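Local coordinates for conserved hypothetical protein (Corynebacterium diphtheriae NCTC 13129, PDB 2GS5) that is of unknown function but belongs to the UPF0301 (AlgH) family, known as YqgE/AlgH proteins, at residues D176-R179 with P184-L187; P162-A167 with M178-M183; V103-R108 with M115-A120. All coordinates share one frame; numbering follows the deposited sequence.

Interaction 1 (D176-R179 with P184-L187)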
ATOM      1  N   ASP A 176       6.740   0.368 -11.319  1.00 12.21           N
ATOM      2  CA  ASP A 176       6.303   1.752 -11.439  1.00 12.58           C
ATOM      3  C   ASP A 176       6.808   2.589 -10.264  1.00 12.18           C
ATOM      4  O   ASP A 176       7.259   3.715 -10.441  1.00 12.36           O
ATOM      5  CB  ASP A 176       4.774   1.846 -11.509  1.00 13.04           C
ATOM      6  CG  ASP A 176       4.198   1.302 -12.810  1.00 15.87           C
ATOM      7  OD1 ASP A 176       4.960   0.849 -13.689  1.00 16.00           O
ATOM      8  OD2 ASP A 176       2.954   1.341 -12.954  1.00 20.27           O
ATOM      9  N   VAL A 177       6.767   2.031  -9.060  1.00 11.85           N
ATOM     10  CA  VAL A 177       7.251   2.783  -7.892  1.00 11.86           C
ATOM     11  C   VAL A 177       8.764   2.993  -7.989  1.00 11.59           C
ATOM     12  O   VAL A 177       9.252   4.079  -7.700  1.00 11.26           O
ATOM     13  CB  VAL A 177       6.880   2.111  -6.551  1.00 12.08           C
ATOM     14  CG1 VAL A 177       7.477   2.891  -5.387  1.00 13.29           C
ATOM     15  CG2 VAL A 177       5.361   2.012  -6.419  1.00 13.17           C
HETATM   16  N   MSE A 178       9.503   1.971  -8.424  1.00 10.81           N
HETATM   17  CA  MSE A 178      10.953   2.089  -8.582  1.00 11.38           C
HETATM   18  C   MSE A 178      11.322   3.196  -9.572  1.00 11.13           C
HETATM   19  O   MSE A 178      12.292   3.922  -9.372  1.00 11.67           O
HETATM   20  CB  MSE A 178      11.551   0.746  -9.038  1.00 11.21           C
HETATM   21  CG  MSE A 178      11.575  -0.328  -7.956  1.00 12.92           C
HETATM   22 SE   MSE A 178      12.908   0.014  -6.563  1.00 18.67          SE
HETATM   23  CE  MSE A 178      14.500  -0.519  -7.554  1.00 14.23           C
ATOM     24  N   ARG A 179      10.534   3.333 -10.629  1.00 11.68           N
ATOM     25  CA  ARG A 179      10.782   4.383 -11.629  1.00 12.67           C
ATOM     26  C   ARG A 179      10.613   5.829 -11.128  1.00 12.89           C
ATOM     27  O   ARG A 179      11.160   6.755 -11.747  1.00 12.78           O
ATOM     28  CB  ARG A 179       9.906   4.166 -12.854  1.00 12.60           C
ATOM     29  CG  ARG A 179      10.502   3.187 -13.831  1.00 13.24           C
ATOM     30  CD  ARG A 179       9.589   3.019 -15.035  1.00 13.91           C
ATOM     31  NE  ARG A 179       8.479   2.100 -14.774  1.00 15.40           N
ATOM     32  CZ  ARG A 179       8.595   0.770 -14.765  1.00 15.99           C
ATOM     33  NH1 ARG A 179       7.531   0.019 -14.545  1.00 13.98           N
ATOM     34  NH2 ARG A 179       9.766   0.191 -14.975  1.00 17.74           N
ATOM     35  N   PRO A 184      20.151   5.479  -8.398  1.00 14.99           N
ATOM     36  CA  PRO A 184      19.989   4.601  -9.557  1.00 13.87           C
ATOM     37  C   PRO A 184      18.767   3.681  -9.551  1.00 12.70           C
ATOM     38  O   PRO A 184      18.719   2.754 -10.343  1.00 11.84           O
ATOM     39  CB  PRO A 184      21.252   3.749  -9.478  1.00 14.48           C
ATOM     40  CG  PRO A 184      21.438   3.556  -8.000  1.00 14.89           C
ATOM     41  CD  PRO A 184      20.999   4.852  -7.368  1.00 15.25           C
ATOM     42  N   LEU A 185      17.785   3.910  -8.689  1.00 11.71           N
ATOM     43  CA  LEU A 185      16.725   2.913  -8.521  1.00 11.70           C
ATOM     44  C   LEU A 185      15.967   2.565  -9.807  1.00 10.67           C
ATOM     45  O   LEU A 185      15.627   1.405 -10.001  1.00  9.56           O
ATOM     46  CB  LEU A 185      15.725   3.305  -7.430  1.00 12.08           C
ATOM     47  CG  LEU A 185      16.190   3.617  -6.000  1.00 15.11           C
ATOM     48  CD1 LEU A 185      15.132   3.211  -4.961  1.00 13.59           C
ATOM     49  CD2 LEU A 185      17.561   3.057  -5.635  1.00 16.94           C
ATOM     50  N   PRO A 186      15.675   3.556 -10.674  1.00 10.22           N
ATOM     51  CA  PRO A 186      14.984   3.171 -11.914  1.00 10.46           C
ATOM     52  C   PRO A 186      15.719   2.145 -12.773  1.00 10.40           C
ATOM     53  O   PRO A 186      15.083   1.470 -13.588  1.00 10.33           O
ATOM     54  CB  PRO A 186      14.821   4.504 -12.662  1.00 10.39           C
ATOM     55  CG  PRO A 186      14.840   5.526 -11.589  1.00 10.71           C
ATOM     56  CD  PRO A 186      15.838   5.014 -10.585  1.00 10.55           C
ATOM     57  N   LEU A 187      17.032   2.009 -12.579  1.00 10.25           N
ATOM     58  CA  LEU A 187      17.851   1.064 -13.357  1.00 11.05           C
ATOM     59  C   LEU A 187      17.534  -0.386 -13.016  1.00 11.84           C
ATOM     60  O   LEU A 187      17.942  -1.295 -13.753  1.00 12.41           O
ATOM     61  CB  LEU A 187      19.338   1.319 -13.120  1.00 10.89           C
ATOM     62  CG  LEU A 187      19.874   2.647 -13.625  1.00 10.89           C
ATOM     63  CD1 LEU A 187      21.360   2.767 -13.334  1.00  9.46           C
ATOM     64  CD2 LEU A 187      19.643   2.752 -15.120  1.00 12.42           C
TER
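The end region of helix 173-179 meets the returning chain where Met178 touches Leu185 and Pro186, and where Arg179 touches Pro186. Asp176 comes first along the helix. Its OD1 receives NH1 of Arg179 at 2.8 Å, in a salt bridge made within the helix segment, with an N-H...O angle of 163°. The oxygen is met nearly end-on, and it lies in the plane of the guanidinium. Val177 comes next and turns to the protein interior, against Val22 of strand 19-23. Its carbonyl oxygen holds the side-chain amide of Gln181.

Met178 is a selenomethionine and makes the main apolar contact. Its chain starts beside the backbone N (chi1 -72°) and bends again at both following torsions. This curl brings CE of Met178 to 3.3 Å from O of Leu185 and 4.0 Å from CB of Leu185. The two side chains cross at about a right angle. Leu185 also packs on Met1 and Phe2, while Met178 also touches Val22 and Ser189.

The arrangement is a helix end closed over by its own following loop. The loop has a cis peptide before Pro184 and then makes a short turn, in which Leu187 N bonds to Pro184 O at 2.9 Å. Pro186, with no N-H to give, sets its ring against the carbonyl oxygens of Met178 and Arg179. Its CG is 3.7 Å from Met178 O.

Arg179 adds its own carbonyl, with O lying 3.9 Å from CG of Pro186. Its CB points away from segment 184-187. The guanidinium, besides reaching Asp176, bonds to Thr190 O and makes a cation-pi contact with Phe191, both further along the tail.

Interaction 2 (P162-A167 with M178-M183)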
ATOM      1  N   PRO A 162      -1.691   8.055  -5.110  1.00 14.59           N
ATOM      2  CA  PRO A 162      -3.010   7.493  -5.410  1.00 14.96           C
ATOM      3  C   PRO A 162      -2.970   6.389  -6.466  1.00 15.12           C
ATOM      4  O   PRO A 162      -3.649   5.375  -6.304  1.00 15.37           O
ATOM      5  CB  PRO A 162      -3.785   8.710  -5.918  1.00 15.25           C
ATOM      6  CG  PRO A 162      -3.221   9.828  -5.146  1.00 15.28           C
ATOM      7  CD  PRO A 162      -1.733   9.528  -5.081  1.00 14.44           C
ATOM      8  N   SER A 163      -2.171   6.563  -7.523  1.00 15.36           N
ATOM      9  CA  SER A 163      -2.105   5.582  -8.611  1.00 15.29           C
ATOM     10  C   SER A 163      -1.531   4.220  -8.187  1.00 15.26           C
ATOM     11  O   SER A 163      -1.713   3.219  -8.884  1.00 15.57           O
ATOM     12  CB  SER A 163      -1.324   6.141  -9.808  1.00 16.01           C
ATOM     13  OG  SER A 163      -0.010   6.522  -9.437  1.00 16.68           O
ATOM     14  N   ASP A 164      -0.840   4.174  -7.051  1.00 14.90           N
ATOM     15  CA  ASP A 164      -0.340   2.901  -6.517  1.00 14.95           C
ATOM     16  C   ASP A 164      -1.493   2.057  -6.006  1.00 15.17           C
ATOM     17  O   ASP A 164      -1.428   0.829  -6.013  1.00 14.82           O
ATOM     18  CB  ASP A 164       0.651   3.119  -5.376  1.00 14.30           C
ATOM     19  CG  ASP A 164       1.889   3.867  -5.803  1.00 14.75           C
ATOM     20  OD1 ASP A 164       2.262   3.765  -6.990  1.00 13.96           O
ATOM     21  OD2 ASP A 164       2.468   4.574  -4.954  1.00 13.83           O
ATOM     22  N   VAL A 165      -2.527   2.743  -5.530  1.00 15.37           N
ATOM     23  CA  VAL A 165      -3.702   2.100  -4.951  1.00 15.97           C
ATOM     24  C   VAL A 165      -4.768   1.787  -5.999  1.00 16.12           C
ATOM     25  O   VAL A 165      -5.522   0.822  -5.842  1.00 15.72           O
ATOM     26  CB  VAL A 165      -4.308   3.002  -3.856  1.00 15.95           C
ATOM     27  CG1 VAL A 165      -5.579   2.377  -3.281  1.00 16.79           C
ATOM     28  CG2 VAL A 165      -3.270   3.255  -2.760  1.00 16.24           C
ATOM     29  N   THR A 166      -4.821   2.591  -7.065  1.00 16.19           N
ATOM     30  CA  THR A 166      -5.871   2.490  -8.082  1.00 17.00           C
ATOM     31  C   THR A 166      -5.354   1.964  -9.428  1.00 17.17           C
ATOM     32  O   THR A 166      -6.075   1.968 -10.426  1.00 17.72           O
ATOM     33  CB  THR A 166      -6.573   3.857  -8.288  1.00 16.57           C
ATOM     34  OG1 THR A 166      -5.617   4.837  -8.711  1.00 17.41           O
ATOM     35  CG2 THR A 166      -7.236   4.318  -7.000  1.00 17.33           C
ATOM     36  N   ALA A 167      -4.119   1.468  -9.440  1.00 18.17           N
ATOM     37  CA  ALA A 167      -3.494   0.987 -10.662  1.00 18.72           C
ATOM     38  C   ALA A 167      -4.294  -0.130 -11.340  1.00 19.15           C
ATOM     39  O   ALA A 167      -4.762  -1.034 -10.678  1.00 18.07           O
ATOM     40  CB  ALA A 167      -2.105   0.489 -10.351  1.00 19.52           C
HETATM   41  N   MSE A 178       9.503   1.971  -8.424  1.00 10.81           N
HETATM   42  CA  MSE A 178      10.953   2.089  -8.582  1.00 11.38           C
HETATM   43  C   MSE A 178      11.322   3.196  -9.572  1.00 11.13           C
HETATM   44  O   MSE A 178      12.292   3.922  -9.372  1.00 11.67           O
HETATM   45  CB  MSE A 178      11.551   0.746  -9.038  1.00 11.21           C
HETATM   46  CG  MSE A 178      11.575  -0.328  -7.956  1.00 12.92           C
HETATM   47 SE   MSE A 178      12.908   0.014  -6.563  1.00 18.67          SE
HETATM   48  CE  MSE A 178      14.500  -0.519  -7.554  1.00 14.23           C
ATOM     49  N   ARG A 179      10.534   3.333 -10.629  1.00 11.68           N
ATOM     50  CA  ARG A 179      10.782   4.383 -11.629  1.00 12.67           C
ATOM     51  C   ARG A 179      10.613   5.829 -11.128  1.00 12.89           C
ATOM     52  O   ARG A 179      11.160   6.755 -11.747  1.00 12.78           O
ATOM     53  CB  ARG A 179       9.906   4.166 -12.854  1.00 12.60           C
ATOM     54  CG  ARG A 179      10.502   3.187 -13.831  1.00 13.24           C
ATOM     55  CD  ARG A 179       9.589   3.019 -15.035  1.00 13.91           C
ATOM     56  NE  ARG A 179       8.479   2.100 -14.774  1.00 15.40           N
ATOM     57  CZ  ARG A 179       8.595   0.770 -14.765  1.00 15.99           C
ATOM     58  NH1 ARG A 179       7.531   0.019 -14.545  1.00 13.98           N
ATOM     59  NH2 ARG A 179       9.766   0.191 -14.975  1.00 17.74           N
ATOM     60  N   ARG A 180       9.873   6.022 -10.035  1.00 13.17           N
ATOM     61  CA  ARG A 180       9.704   7.349  -9.424  1.00 13.91           C
ATOM     62  C   ARG A 180      10.838   7.761  -8.496  1.00 14.17           C
ATOM     63  O   ARG A 180      10.887   8.912  -8.060  1.00 14.32           O
ATOM     64  CB  ARG A 180       8.436   7.397  -8.564  1.00 14.28           C
ATOM     65  CG  ARG A 180       7.136   7.195  -9.269  1.00 15.77           C
ATOM     66  CD  ARG A 180       6.011   7.822  -8.455  1.00 15.16           C
ATOM     67  NE  ARG A 180       5.856   7.264  -7.099  1.00 16.01           N
ATOM     68  CZ  ARG A 180       5.063   6.235  -6.786  1.00 15.71           C
ATOM     69  NH1 ARG A 180       4.358   5.608  -7.719  1.00 14.67           N
ATOM     70  NH2 ARG A 180       4.971   5.829  -5.525  1.00 14.36           N
ATOM     71  N   GLN A 181      11.714   6.824  -8.141  1.00 13.74           N
ATOM     72  CA  GLN A 181      12.706   7.062  -7.088  1.00 13.98           C
ATOM     73  C   GLN A 181      13.996   7.643  -7.642  1.00 14.47           C
ATOM     74  O   GLN A 181      14.217   7.584  -8.841  1.00 13.21           O
ATOM     75  CB  GLN A 181      12.967   5.758  -6.330  1.00 14.16           C
ATOM     76  CG  GLN A 181      11.694   5.089  -5.800  1.00 13.33           C
ATOM     77  CD  GLN A 181      10.760   6.076  -5.107  1.00 13.00           C
ATOM     78  OE1 GLN A 181      11.211   6.919  -4.340  1.00 13.75           O
ATOM     79  NE2 GLN A 181       9.460   5.974  -5.378  1.00 12.76           N
ATOM     80  N   PRO A 182      14.829   8.235  -6.767  1.00 14.98           N
ATOM     81  CA  PRO A 182      16.096   8.783  -7.222  1.00 15.11           C
ATOM     82  C   PRO A 182      16.978   7.736  -7.882  1.00 15.18           C
ATOM     83  O   PRO A 182      16.900   6.552  -7.552  1.00 14.89           O
ATOM     84  CB  PRO A 182      16.752   9.278  -5.921  1.00 15.63           C
ATOM     85  CG  PRO A 182      15.616   9.536  -5.014  1.00 16.00           C
ATOM     86  CD  PRO A 182      14.635   8.455  -5.323  1.00 15.26           C
HETATM   87  N   MSE A 183      17.830   8.180  -8.793  1.00 15.97           N
HETATM   88  CA  MSE A 183      18.824   7.289  -9.359  1.00 16.29           C
HETATM   89  C   MSE A 183      19.690   6.727  -8.244  1.00 16.20           C
HETATM   90  O   MSE A 183      19.964   7.420  -7.254  1.00 16.90           O
HETATM   91  CB  MSE A 183      19.681   8.010 -10.391  1.00 16.75           C
HETATM   92  CG  MSE A 183      18.956   8.284 -11.678  1.00 17.42           C
HETATM   93 SE   MSE A 183      18.695   6.681 -12.769  1.00 22.25          SE
HETATM   94  CE  MSE A 183      20.512   6.513 -13.457  1.00 16.73           C
TER
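Arg180 sets the NH1 and NH2 end of its guanidinium against the carboxylate of Asp164, one nitrogen to each oxygen. NH1 of Arg180 reaches OD1 of Asp164 at 2.9 Å, with an N-H...O angle of 163° and the oxygen in the guanidinium plane. NH2 of Arg180 reaches OD2 of Asp164 at 2.9 Å also, but that bond is more bent and the oxygen is tilted from the plane. Both oxygens use their syn lone pairs. The two flat groups are nearly coplanar, 27° apart. This is a bidentate, end-on salt bridge between side chains coming from opposite directions. The backbones stand well apart, with Asp164 CA and Arg180 CA 11.4 Å from each other. A bend at chi3 (-60°) turns the guanidinium at the end of the long arginine chain.

Both groups have further partners. Asp164 OD2 also accepts from Leu161 N, and Arg180 NH2 also gives to Pro159 O. These extra bonds probably help fix the rotation of each group. The bridge thus ties the short, weakly bonded helix 162-166, which rests on strand 87-94, to the chain at the end of helix 173-179, beside the end of strand 155-159.

Interaction 3 (V103-R108 with M115-A120)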
ATOM      1  N   VAL A 103     -14.515  13.309   8.490  1.00 19.22           N
ATOM      2  CA  VAL A 103     -15.338  12.171   8.094  1.00 18.80           C
ATOM      3  C   VAL A 103     -14.957  10.996   8.989  1.00 18.74           C
ATOM      4  O   VAL A 103     -13.857  10.465   8.877  1.00 18.17           O
ATOM      5  CB  VAL A 103     -15.114  11.797   6.612  1.00 18.31           C
ATOM      6  CG1 VAL A 103     -16.045  10.656   6.198  1.00 17.36           C
ATOM      7  CG2 VAL A 103     -15.338  13.016   5.727  1.00 17.47           C
ATOM      8  N   ASP A 104     -15.863  10.617   9.889  1.00 19.04           N
ATOM      9  CA  ASP A 104     -15.565   9.600  10.893  1.00 19.07           C
ATOM     10  C   ASP A 104     -15.154   8.268  10.281  1.00 18.53           C
ATOM     11  O   ASP A 104     -14.286   7.588  10.812  1.00 19.46           O
ATOM     12  CB  ASP A 104     -16.759   9.397  11.820  1.00 20.09           C
ATOM     13  CG  ASP A 104     -16.948  10.551  12.793  1.00 21.99           C
ATOM     14  OD1 ASP A 104     -16.024  11.381  12.943  1.00 25.73           O
ATOM     15  OD2 ASP A 104     -18.021  10.621  13.426  1.00 26.80           O
ATOM     16  N   ASN A 105     -15.765   7.903   9.157  1.00 17.43           N
ATOM     17  CA  ASN A 105     -15.453   6.618   8.510  1.00 16.83           C
ATOM     18  C   ASN A 105     -14.243   6.619   7.570  1.00 16.11           C
ATOM     19  O   ASN A 105     -13.981   5.615   6.903  1.00 15.25           O
ATOM     20  CB  ASN A 105     -16.688   6.079   7.784  1.00 16.47           C
ATOM     21  CG  ASN A 105     -17.748   5.572   8.745  1.00 17.53           C
ATOM     22  OD1 ASN A 105     -18.927   5.856   8.584  1.00 21.14           O
ATOM     23  ND2 ASN A 105     -17.321   4.818   9.747  1.00 18.26           N
ATOM     24  N   LEU A 106     -13.507   7.730   7.516  1.00 15.61           N
ATOM     25  CA  LEU A 106     -12.239   7.781   6.803  1.00 15.98           C
ATOM     26  C   LEU A 106     -11.112   8.137   7.762  1.00 16.29           C
ATOM     27  O   LEU A 106     -11.283   8.998   8.635  1.00 16.76           O
ATOM     28  CB  LEU A 106     -12.284   8.814   5.677  1.00 15.34           C
ATOM     29  CG  LEU A 106     -13.355   8.602   4.608  1.00 14.80           C
ATOM     30  CD1 LEU A 106     -13.295   9.730   3.580  1.00 14.51           C
ATOM     31  CD2 LEU A 106     -13.212   7.238   3.932  1.00 13.83           C
ATOM     32  N   THR A 107      -9.985   7.449   7.619  1.00 16.75           N
ATOM     33  CA  THR A 107      -8.791   7.717   8.408  1.00 17.17           C
ATOM     34  C   THR A 107      -7.674   8.118   7.462  1.00 16.98           C
ATOM     35  O   THR A 107      -7.275   7.329   6.603  1.00 16.53           O
ATOM     36  CB  THR A 107      -8.358   6.466   9.195  1.00 17.57           C
ATOM     37  OG1 THR A 107      -9.383   6.116  10.127  1.00 19.76           O
ATOM     38  CG2 THR A 107      -7.043   6.716   9.936  1.00 17.80           C
ATOM     39  N   ARG A 108      -7.195   9.352   7.604  1.00 17.67           N
ATOM     40  CA  ARG A 108      -6.106   9.863   6.788  1.00 18.19           C
ATOM     41  C   ARG A 108      -4.838   9.057   7.038  1.00 17.60           C
ATOM     42  O   ARG A 108      -4.468   8.823   8.182  1.00 18.25           O
ATOM     43  CB  ARG A 108      -5.846  11.339   7.121  1.00 18.16           C
ATOM     44  CG  ARG A 108      -4.654  11.970   6.417  1.00 19.44           C
ATOM     45  CD  ARG A 108      -4.416  13.400   6.908  1.00 21.75           C
ATOM     46  NE  ARG A 108      -3.017  13.809   6.776  1.00 25.52           N
ATOM     47  CZ  ARG A 108      -2.021  13.377   7.554  1.00 27.42           C
ATOM     48  NH1 ARG A 108      -0.783  13.815   7.346  1.00 27.41           N
ATOM     49  NH2 ARG A 108      -2.242  12.506   8.537  1.00 29.87           N
HETATM   50  N   MSE A 115      -7.750   5.134   4.977  1.00 16.48           N
HETATM   51  CA  MSE A 115      -8.347   3.836   5.278  1.00 18.41           C
HETATM   52  C   MSE A 115      -9.862   4.038   5.403  1.00 17.02           C
HETATM   53  O   MSE A 115     -10.314   4.915   6.139  1.00 16.76           O
HETATM   54  CB  MSE A 115      -7.746   3.243   6.564  1.00 19.02           C
HETATM   55  CG  MSE A 115      -6.513   2.350   6.380  1.00 21.65           C
HETATM   56 SE   MSE A 115      -6.372   1.317   8.021  1.00 27.60          SE
HETATM   57  CE  MSE A 115      -6.425   2.760   9.343  1.00 24.90           C
ATOM     58  N   VAL A 116     -10.637   3.231   4.677  1.00 15.89           N
ATOM     59  CA  VAL A 116     -12.093   3.335   4.667  1.00 15.79           C
ATOM     60  C   VAL A 116     -12.652   2.335   5.661  1.00 15.60           C
ATOM     61  O   VAL A 116     -12.315   1.153   5.611  1.00 15.60           O
ATOM     62  CB  VAL A 116     -12.670   3.015   3.273  1.00 15.45           C
ATOM     63  CG1 VAL A 116     -14.190   3.133   3.272  1.00 15.13           C
ATOM     64  CG2 VAL A 116     -12.057   3.934   2.215  1.00 15.01           C
ATOM     65  N   ASN A 117     -13.483   2.812   6.579  1.00 15.23           N
ATOM     66  CA  ASN A 117     -14.159   1.931   7.499  1.00 15.43           C
ATOM     67  C   ASN A 117     -15.228   1.153   6.754  1.00 15.22           C
ATOM     68  O   ASN A 117     -16.208   1.733   6.291  1.00 15.32           O
ATOM     69  CB  ASN A 117     -14.781   2.733   8.643  1.00 15.66           C
ATOM     70  CG  ASN A 117     -15.258   1.861   9.768  1.00 16.93           C
ATOM     71  OD1 ASN A 117     -15.916   0.836   9.553  1.00 16.18           O
ATOM     72  ND2 ASN A 117     -14.937   2.265  10.996  1.00 19.33           N
ATOM     73  N   LEU A 118     -15.039  -0.164   6.627  1.00 14.90           N
ATOM     74  CA  LEU A 118     -15.946  -0.981   5.806  1.00 15.05           C
ATOM     75  C   LEU A 118     -17.291  -1.250   6.481  1.00 15.07           C
ATOM     76  O   LEU A 118     -18.164  -1.882   5.895  1.00 14.90           O
ATOM     77  CB  LEU A 118     -15.270  -2.287   5.376  1.00 15.08           C
ATOM     78  CG  LEU A 118     -14.054  -2.102   4.464  1.00 14.80           C
ATOM     79  CD1 LEU A 118     -13.405  -3.444   4.101  1.00 14.72           C
ATOM     80  CD2 LEU A 118     -14.398  -1.305   3.210  1.00 14.56           C
ATOM     81  N   GLY A 119     -17.451  -0.769   7.714  1.00 15.13           N
ATOM     82  CA  GLY A 119     -18.755  -0.723   8.365  1.00 15.74           C
ATOM     83  C   GLY A 119     -19.604   0.469   7.951  1.00 16.39           C
ATOM     84  O   GLY A 119     -20.786   0.545   8.307  1.00 17.16           O
ATOM     85  N   ALA A 120     -19.005   1.410   7.219  1.00 16.47           N
ATOM     86  CA  ALA A 120     -19.734   2.556   6.691  1.00 16.55           C
ATOM     87  C   ALA A 120     -20.763   2.111   5.655  1.00 17.12           C
ATOM     88  O   ALA A 120     -20.697   0.999   5.115  1.00 17.34           O
ATOM     89  CB  ALA A 120     -18.766   3.578   6.074  1.00 17.27           C
TER
HETATM   90  O   HOH W   1     -13.373   4.941  10.841  1.00 24.23           O
HETATM   91  O   HOH W   2     -11.213   4.421   8.915  1.00 24.25           O
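The beta hairpin of strands 106-110 and 113-116 opens here at the end away from its turn. Thr107 and Met115 form an antiparallel hydrogen-bonded pair. Thr107 N gives to Met115 O at 3.0 Å, and Met115 N gives to Thr107 O at 2.8 Å. Leu106 and Val116 form the next, non-hydrogen-bonded pair. Beyond it a single further bond runs from Asn117 N to Asn105 O at 2.9 Å, almost straight (175°).

The two pairs put their side chains on opposite faces. On one face Leu106 and Val116 lie side by side, with Leu106 CD2 3.9 Å from Val116 CG2. On the other, Thr107 CG2 touches the methyl CE of selenomethionine Met115 at 4.0 Å. A water there joins Thr107 OG1 to Met115 O. A second water links Asp104 O to Asn117 ND2.

A type I turn, Val103 to Leu106, leads into the first strand, and another, Asn117 to Ala120, follows the second. Asn117 also makes an Asx turn: with CG anti to its own N (chi1 -169°), OD1 receives Gly119 N at 2.9 Å. The second turn swings Ala120 back, so that its CB lies 3.7 Å from CB of Asn105.

Strand 113-116 is the inner one of the hairpin. It pairs on its far side with strand 87-94, where Val116 bonds to Gly90. Val116 packs on Trp67, Met132 of strand 129-141 and Ile125, and helix 122-125 also receives Val103, Asn105 and Ala120.

Along the chain interaction 3 comes first, followed by interactions 2 and 1. Interactions 1 and 2 are neighbours, with centres 9 Å apart. They share Met178 and Arg179 at the end of helix 173-179 and touch directly, Val177 CG2 lying 3.6 Å from Asp164 OD1. The end of that helix thus meets the following loop in interaction 1, and the adjoining Arg180 bridges to helix 162-166 in interaction 2. Interaction 3 lies across the chain's centre, 24 Å from interaction 2 and 32 Å from interaction 1, centre to centre. Strand 87-94 relates the two regions: it pairs with the hairpin of interaction 3 and carries residues that touch helix 162-166.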